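Local structure of Swi5-dependent recombination DNA repair protein 1 (Schizosaccharomyces pombe, 3VIQ) at residues A[58-61]-A[62-66]; A[95-98]-A[99-102]; A[42-45]-A[46-50]. The protein acts with Swi5 as a recombination activator in DNA repair and meiotic chromosome segregation, this chain being its C-terminal domain. All coordinates share one frame; numbering follows the deposited sequence.

Interaction 1: A[58-61]-A[62-66]; sequences VLFK and PMAER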
# COMPACT_ATOMS: atom_id res chain seq x y z
N VAL A 58 -10.31 18.11 -13.78
CA VAL A 58 -11.67 18.49 -14.17
C VAL A 58 -12.50 18.91 -12.95
O VAL A 58 -13.23 19.89 -13.02
CB VAL A 58 -12.41 17.35 -14.91
CG1 VAL A 58 -13.80 17.80 -15.31
CG2 VAL A 58 -11.62 16.89 -16.16
N LEU A 59 -12.40 18.17 -11.83
CA LEU A 59 -13.22 18.47 -10.64
C LEU A 59 -12.70 19.67 -9.84
O LEU A 59 -13.49 20.53 -9.38
CB LEU A 59 -13.32 17.26 -9.72
CG LEU A 59 -14.13 16.11 -10.26
CD1 LEU A 59 -13.63 14.79 -9.64
CD2 LEU A 59 -15.60 16.33 -10.03
N PHE A 60 -11.37 19.72 -9.69
CA PHE A 60 -10.70 20.76 -8.88
C PHE A 60 -11.04 22.15 -9.35
O PHE A 60 -11.41 22.98 -8.53
CB PHE A 60 -9.16 20.59 -8.90
CG PHE A 60 -8.40 21.77 -8.32
CD1 PHE A 60 -8.46 22.06 -6.97
CD2 PHE A 60 -7.60 22.58 -9.15
CE1 PHE A 60 -7.75 23.15 -6.42
CE2 PHE A 60 -6.89 23.69 -8.64
CZ PHE A 60 -6.96 23.99 -7.28
N LYS A 61 -10.93 22.41 -10.65
CA LYS A 61 -10.92 23.80 -11.13
C LYS A 61 -12.19 24.61 -10.77
O LYS A 61 -12.08 25.70 -10.18
CB LYS A 61 -10.61 23.90 -12.64
CG LYS A 61 -10.17 25.31 -13.06
CD LYS A 61 -9.90 25.46 -14.55
CE LYS A 61 -11.19 25.60 -15.35
NZ LYS A 61 -11.09 26.75 -16.28
N PRO A 62 -13.39 24.07 -11.11
CA PRO A 62 -14.61 24.77 -10.67
C PRO A 62 -14.85 24.66 -9.14
O PRO A 62 -15.40 25.59 -8.55
CB PRO A 62 -15.73 24.13 -11.50
CG PRO A 62 -15.20 22.75 -11.88
CD PRO A 62 -13.69 22.88 -11.95
N MET A 63 -14.42 23.59 -8.50
CA MET A 63 -14.46 23.54 -7.02
C MET A 63 -13.66 24.69 -6.37
O MET A 63 -14.17 25.36 -5.48
CB MET A 63 -13.96 22.17 -6.49
CG MET A 63 -14.06 22.04 -4.98
SD MET A 63 -13.61 20.39 -4.36
CE MET A 63 -14.04 20.58 -2.61
N ALA A 64 -12.41 24.90 -6.82
CA ALA A 64 -11.56 26.01 -6.36
C ALA A 64 -12.23 27.40 -6.50
O ALA A 64 -12.07 28.26 -5.63
CB ALA A 64 -10.22 26.01 -7.10
N GLU A 65 -12.97 27.57 -7.60
CA GLU A 65 -13.66 28.80 -7.91
C GLU A 65 -14.91 28.95 -7.07
O GLU A 65 -15.20 30.06 -6.60
CB GLU A 65 -14.05 28.83 -9.39
CG GLU A 65 -14.88 30.04 -9.81
CD GLU A 65 -14.12 31.36 -9.72
OE1 GLU A 65 -12.97 31.38 -9.23
OE2 GLU A 65 -14.68 32.40 -10.15
N ARG A 66 -15.67 27.87 -6.86
CA ARG A 66 -16.83 27.97 -5.99
C ARG A 66 -16.36 28.36 -4.60
O ARG A 66 -16.86 29.32 -4.02
CB ARG A 66 -17.62 26.69 -5.91
CG ARG A 66 -18.60 26.49 -7.07
CD ARG A 66 -19.36 25.18 -6.92
NE ARG A 66 -18.49 24.05 -6.58
CZ ARG A 66 -18.06 23.12 -7.44
NH1 ARG A 66 -18.41 23.16 -8.74
NH2 ARG A 66 -17.28 22.12 -7.01
O HOH W 1 -15.86 19.91 -8.74
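Ala64 CB sits over one face of the Phe60 ring, 4.1 Å from the ring centroid and displaced toward the rim, a CH-pi contact made one helical turn apart. CE1 and CZ do the touching, with CZ 3.8 Å from Ala64 CB; CG of Phe60 stands anti to its own N (chi1 169°), and this swings the ring out and partly forward, alongside the next turn. The Arg66 guanidinium has Pro62 O above its centre and Met63 N nearer its rim on the same face, while a water lies in its plane at the edge. That water accepts from Arg66 NH2 at 3.1 Å; it lies unusually close to Leu59 O, so its bridge there is doubtful. Leu59 O accepts a weak bond from Met63 N. Pro62 explains the break: its N has no hydrogen to give Val58 O, and its CD stands 3.2 Å from Val58 O, so the helix kinks here. Past the proline, Ala64 N binds Phe60 O at 2.8 Å and nearly straight (171°), whereas Glu65 N reaches Lys61 O only weakly. Glu65 OE1 forms a salt bridge with Arg68 NE. This proline-kinked turn lies near the C-terminal end of helix 38-68; Phe60 and Met63 pack on helix 97-103, Leu59 touches both Phe100 of that helix and His67 of the Swi5 chain, and Val58 rests on Arg78 of Swi5.

Interaction 2: A[95-98]-A[99-102]; sequences FTMS and MFLN
Phe95 and Thr96 enter in extended conformation, and the backbone then coils into a helix whose first turn is tied by Phe100 N to Thr96 O (3.1 Å), Leu101 N to Met97 O and Asn102 N to Ser98 O. The Phe95 ring runs past Met99 in the opposite direction, CE1 lying 3.8 Å from Met99 CB, while CE2 meets Phe100 CB and approaches the edge of the Phe100 ring. Met99 SD lies oblique to the Phe95 ring, a Met-aromatic contact. Extended beyond CG, the Met99 chain also carries this sulfur back to Thr96 N, from which it accepts a long, weak hydrogen bond of 3.6 Å. Thr96 is the N-cap: its OG1, held between the backbone N and the carbonyl carbon (chi1 63°), takes a weak bond from Met99 N at 3.4 Å. The pair thus makes a capping box in which a methionine sulfur takes, weakly, the acceptor role usually filled by a carboxylate. Met97 and Phe100 run side by side in a second Met-aromatic contact: bends at chi2 and chi3 bring Met97 SD 3.6 Å from Phe100 CD2, and Leu101 CG is 4.2 Å from the same sulfur. Ser98 OG hydrogen-bonds Glu115 OE1. Phe95 packs on Met63 and Ile67 of helix 38-68 and on Val73 of strand 73-78, Trp120 of strand 119-120 on Met97 and Leu101, and Met60 of the Swi5 chain on Phe100.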
# COMPACT_ATOMS: atom_id res chain seq x y z
N PHE A 95 -7.90 27.59 -2.09
CA PHE A 95 -8.02 26.16 -2.18
C PHE A 95 -7.01 25.61 -3.19
O PHE A 95 -7.02 25.98 -4.36
CB PHE A 95 -9.44 25.82 -2.63
CG PHE A 95 -9.78 24.40 -2.51
CD1 PHE A 95 -9.88 23.80 -1.26
CD2 PHE A 95 -10.09 23.65 -3.64
CE1 PHE A 95 -10.25 22.48 -1.14
CE2 PHE A 95 -10.45 22.33 -3.54
CZ PHE A 95 -10.53 21.73 -2.28
N THR A 96 -6.12 24.75 -2.72
CA THR A 96 -5.06 24.19 -3.55
C THR A 96 -5.41 22.75 -3.99
O THR A 96 -6.34 22.12 -3.45
CB THR A 96 -3.71 24.22 -2.81
OG1 THR A 96 -3.80 23.40 -1.64
CG2 THR A 96 -3.34 25.67 -2.38
N MET A 97 -4.69 22.25 -4.99
CA MET A 97 -4.88 20.88 -5.46
C MET A 97 -4.62 19.91 -4.32
O MET A 97 -5.27 18.88 -4.23
CB MET A 97 -3.98 20.54 -6.67
CG MET A 97 -4.11 19.08 -7.21
SD MET A 97 -5.79 18.54 -7.65
CE MET A 97 -5.92 19.17 -9.31
N SER A 98 -3.71 20.27 -3.43
CA SER A 98 -3.28 19.37 -2.37
C SER A 98 -4.33 19.25 -1.29
O SER A 98 -4.49 18.19 -0.70
CB SER A 98 -1.94 19.86 -1.79
OG SER A 98 -1.00 20.00 -2.85
N MET A 99 -5.05 20.34 -1.02
CA MET A 99 -6.21 20.29 -0.13
C MET A 99 -7.29 19.42 -0.77
O MET A 99 -7.96 18.63 -0.10
CB MET A 99 -6.75 21.69 0.14
CG MET A 99 -5.85 22.56 1.01
SD MET A 99 -6.33 24.28 0.81
CE MET A 99 -5.02 25.17 1.69
N PHE A 100 -7.45 19.61 -2.08
CA PHE A 100 -8.38 18.80 -2.84
C PHE A 100 -8.02 17.35 -2.70
O PHE A 100 -8.86 16.54 -2.34
CB PHE A 100 -8.38 19.22 -4.31
CG PHE A 100 -9.19 18.33 -5.16
CD1 PHE A 100 -10.54 18.54 -5.29
CD2 PHE A 100 -8.60 17.24 -5.81
CE1 PHE A 100 -11.31 17.71 -6.07
CE2 PHE A 100 -9.34 16.42 -6.57
CZ PHE A 100 -10.71 16.64 -6.71
N LEU A 101 -6.78 16.99 -2.97
CA LEU A 101 -6.41 15.54 -2.93
C LEU A 101 -6.57 14.97 -1.51
O LEU A 101 -7.10 13.88 -1.33
CB LEU A 101 -4.98 15.32 -3.42
CG LEU A 101 -4.66 15.55 -4.89
CD1 LEU A 101 -3.11 15.58 -5.05
CD2 LEU A 101 -5.33 14.55 -5.83
N ASN A 102 -6.15 15.73 -0.51
CA ASN A 102 -6.40 15.38 0.89
C ASN A 102 -7.91 15.19 1.19
O ASN A 102 -8.33 14.24 1.85
CB ASN A 102 -5.81 16.47 1.80
CG ASN A 102 -5.86 16.10 3.28
OD1 ASN A 102 -5.69 14.95 3.64
ND2 ASN A 102 -6.06 17.10 4.13

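Interaction 3: A[42-45]-A[46-50]; sequences QTLI and QKWKN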
# COMPACT_ATOMS: atom_id res chain seq x y z
N GLN A 42 1.84 -2.85 -13.04
CA GLN A 42 2.52 -1.59 -13.38
C GLN A 42 1.86 -0.79 -14.51
O GLN A 42 1.75 0.45 -14.40
CB GLN A 42 3.99 -1.83 -13.71
CG GLN A 42 4.80 -2.17 -12.44
CD GLN A 42 6.13 -2.86 -12.72
OE1 GLN A 42 6.33 -3.46 -13.78
NE2 GLN A 42 7.04 -2.78 -11.73
N THR A 43 1.47 -1.50 -15.57
CA THR A 43 0.75 -0.94 -16.69
C THR A 43 -0.57 -0.36 -16.20
O THR A 43 -0.90 0.80 -16.48
CB THR A 43 0.41 -2.01 -17.75
OG1 THR A 43 1.61 -2.42 -18.39
CG2 THR A 43 -0.52 -1.47 -18.84
N LEU A 44 -1.33 -1.17 -15.48
CA LEU A 44 -2.63 -0.75 -14.99
C LEU A 44 -2.53 0.46 -14.04
O LEU A 44 -3.41 1.35 -14.07
CB LEU A 44 -3.34 -1.90 -14.29
CG LEU A 44 -3.94 -2.97 -15.22
CD1 LEU A 44 -4.18 -4.30 -14.50
CD2 LEU A 44 -5.24 -2.45 -15.85
N ILE A 45 -1.47 0.49 -13.21
CA ILE A 45 -1.26 1.60 -12.29
C ILE A 45 -1.10 2.93 -13.05
O ILE A 45 -1.65 3.96 -12.62
CB ILE A 45 -0.05 1.34 -11.34
CG1 ILE A 45 -0.45 0.36 -10.23
CG2 ILE A 45 0.50 2.63 -10.74
CD1 ILE A 45 0.77 -0.29 -9.53
N GLN A 46 -0.37 2.92 -14.17
CA GLN A 46 -0.18 4.16 -14.92
C GLN A 46 -1.45 4.61 -15.60
O GLN A 46 -1.72 5.83 -15.68
CB GLN A 46 0.97 4.09 -15.94
CG GLN A 46 2.35 3.91 -15.31
CD GLN A 46 2.74 5.04 -14.33
OE1 GLN A 46 2.71 6.22 -14.67
NE2 GLN A 46 3.11 4.65 -13.09
N LYS A 47 -2.26 3.65 -16.06
CA LYS A 47 -3.52 3.96 -16.72
C LYS A 47 -4.47 4.59 -15.75
O LYS A 47 -5.00 5.68 -16.02
CB LYS A 47 -4.17 2.71 -17.30
CG LYS A 47 -3.57 2.26 -18.61
CD LYS A 47 -4.21 0.95 -19.04
CE LYS A 47 -3.72 0.50 -20.39
NZ LYS A 47 -3.95 1.52 -21.42
N TRP A 48 -4.67 3.94 -14.60
CA TRP A 48 -5.56 4.51 -13.56
C TRP A 48 -5.00 5.80 -12.95
O TRP A 48 -5.76 6.75 -12.67
CB TRP A 48 -5.87 3.49 -12.45
CG TRP A 48 -6.74 2.38 -12.93
CD1 TRP A 48 -6.36 1.08 -13.10
CD2 TRP A 48 -8.11 2.44 -13.30
NE1 TRP A 48 -7.42 0.33 -13.56
CE2 TRP A 48 -8.51 1.15 -13.69
CE3 TRP A 48 -9.06 3.47 -13.34
CZ2 TRP A 48 -9.80 0.85 -14.11
CZ3 TRP A 48 -10.36 3.17 -13.77
CH2 TRP A 48 -10.71 1.88 -14.15
N LYS A 49 -3.69 5.88 -12.78
CA LYS A 49 -3.08 7.14 -12.30
C LYS A 49 -3.35 8.29 -13.27
O LYS A 49 -3.74 9.38 -12.85
CB LYS A 49 -1.58 7.01 -12.08
CG LYS A 49 -1.00 8.02 -11.12
CD LYS A 49 0.40 7.61 -10.68
CE LYS A 49 1.44 8.08 -11.69
NZ LYS A 49 1.76 9.53 -11.54
N ASN A 50 -3.14 8.04 -14.57
CA ASN A 50 -3.45 9.03 -15.59
C ASN A 50 -4.91 9.43 -15.49
O ASN A 50 -5.24 10.63 -15.58
CB ASN A 50 -3.19 8.49 -17.00
CG ASN A 50 -1.70 8.35 -17.32
OD1 ASN A 50 -0.83 8.66 -16.50
ND2 ASN A 50 -1.41 7.86 -18.53
O HOH W 2 3.32 1.86 -13.05
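Leu44 and Trp48 form the close-packed side of this turn: Trp48 N binds Leu44 O at 2.9 Å almost straight (177°), and indole CD1 comes to 3.1 Å from the same oxygen. The indole swings back over the preceding turn because its CG lies anti to the carbonyl carbon (chi1 -69°), which also brings CD1 to 4.4 Å from Leu44 CB. Lys49 N binds Ile45 O at 2.8 Å, and Lys49 CB presses on that oxygen. Gln42, Thr43 and Gln46 are the solvent-exposed side. Gln46 N divides itself between Gln42 O and a weak bond to Thr43 O. A bend at chi2 turns the Gln46 amide back toward Gln42 O, where a water accepts from Gln46 NE2 at 2.8 Å; its very short approach to Gln42 O is doubtful. Thr43 OG1 hydrogen-bonds Lys39 O, and Thr43 CG2 runs alongside the partly exposed Lys47, touching its CE lightly at 4.1 Å. The turn belongs to the N-terminal part of helix 38-68, within the predicted coiled coil. Trp48 and Leu44 face Ala57 and Glu85 of the Swi5 chain, Trp48 NE1 hydrogen-bonding Glu85 O; Gln42 and Lys47 also touch Swi5, at its Leu46 and Glu85.

In the fold
From the N terminus the chain runs through helix 3-35 and then into helix 38-68, where interaction 3 comes first and interaction 1 follows, their centres about 24 Å apart and not touching. After strands 73-78 and 88-93 the chain returns to interaction 2 at the start of helix 97-103. All three are local, in series, and none closes a long loop, nests or crosses. Interactions 1 and 2 meet directly: Phe60 CE1 lies 3.4 Å from Thr96 C, and Met63 SD 3.7 Å from Phe100 CD1, joining the end of helix 38-68 to helix 97-103. Each of the three also reaches the Swi5 chain.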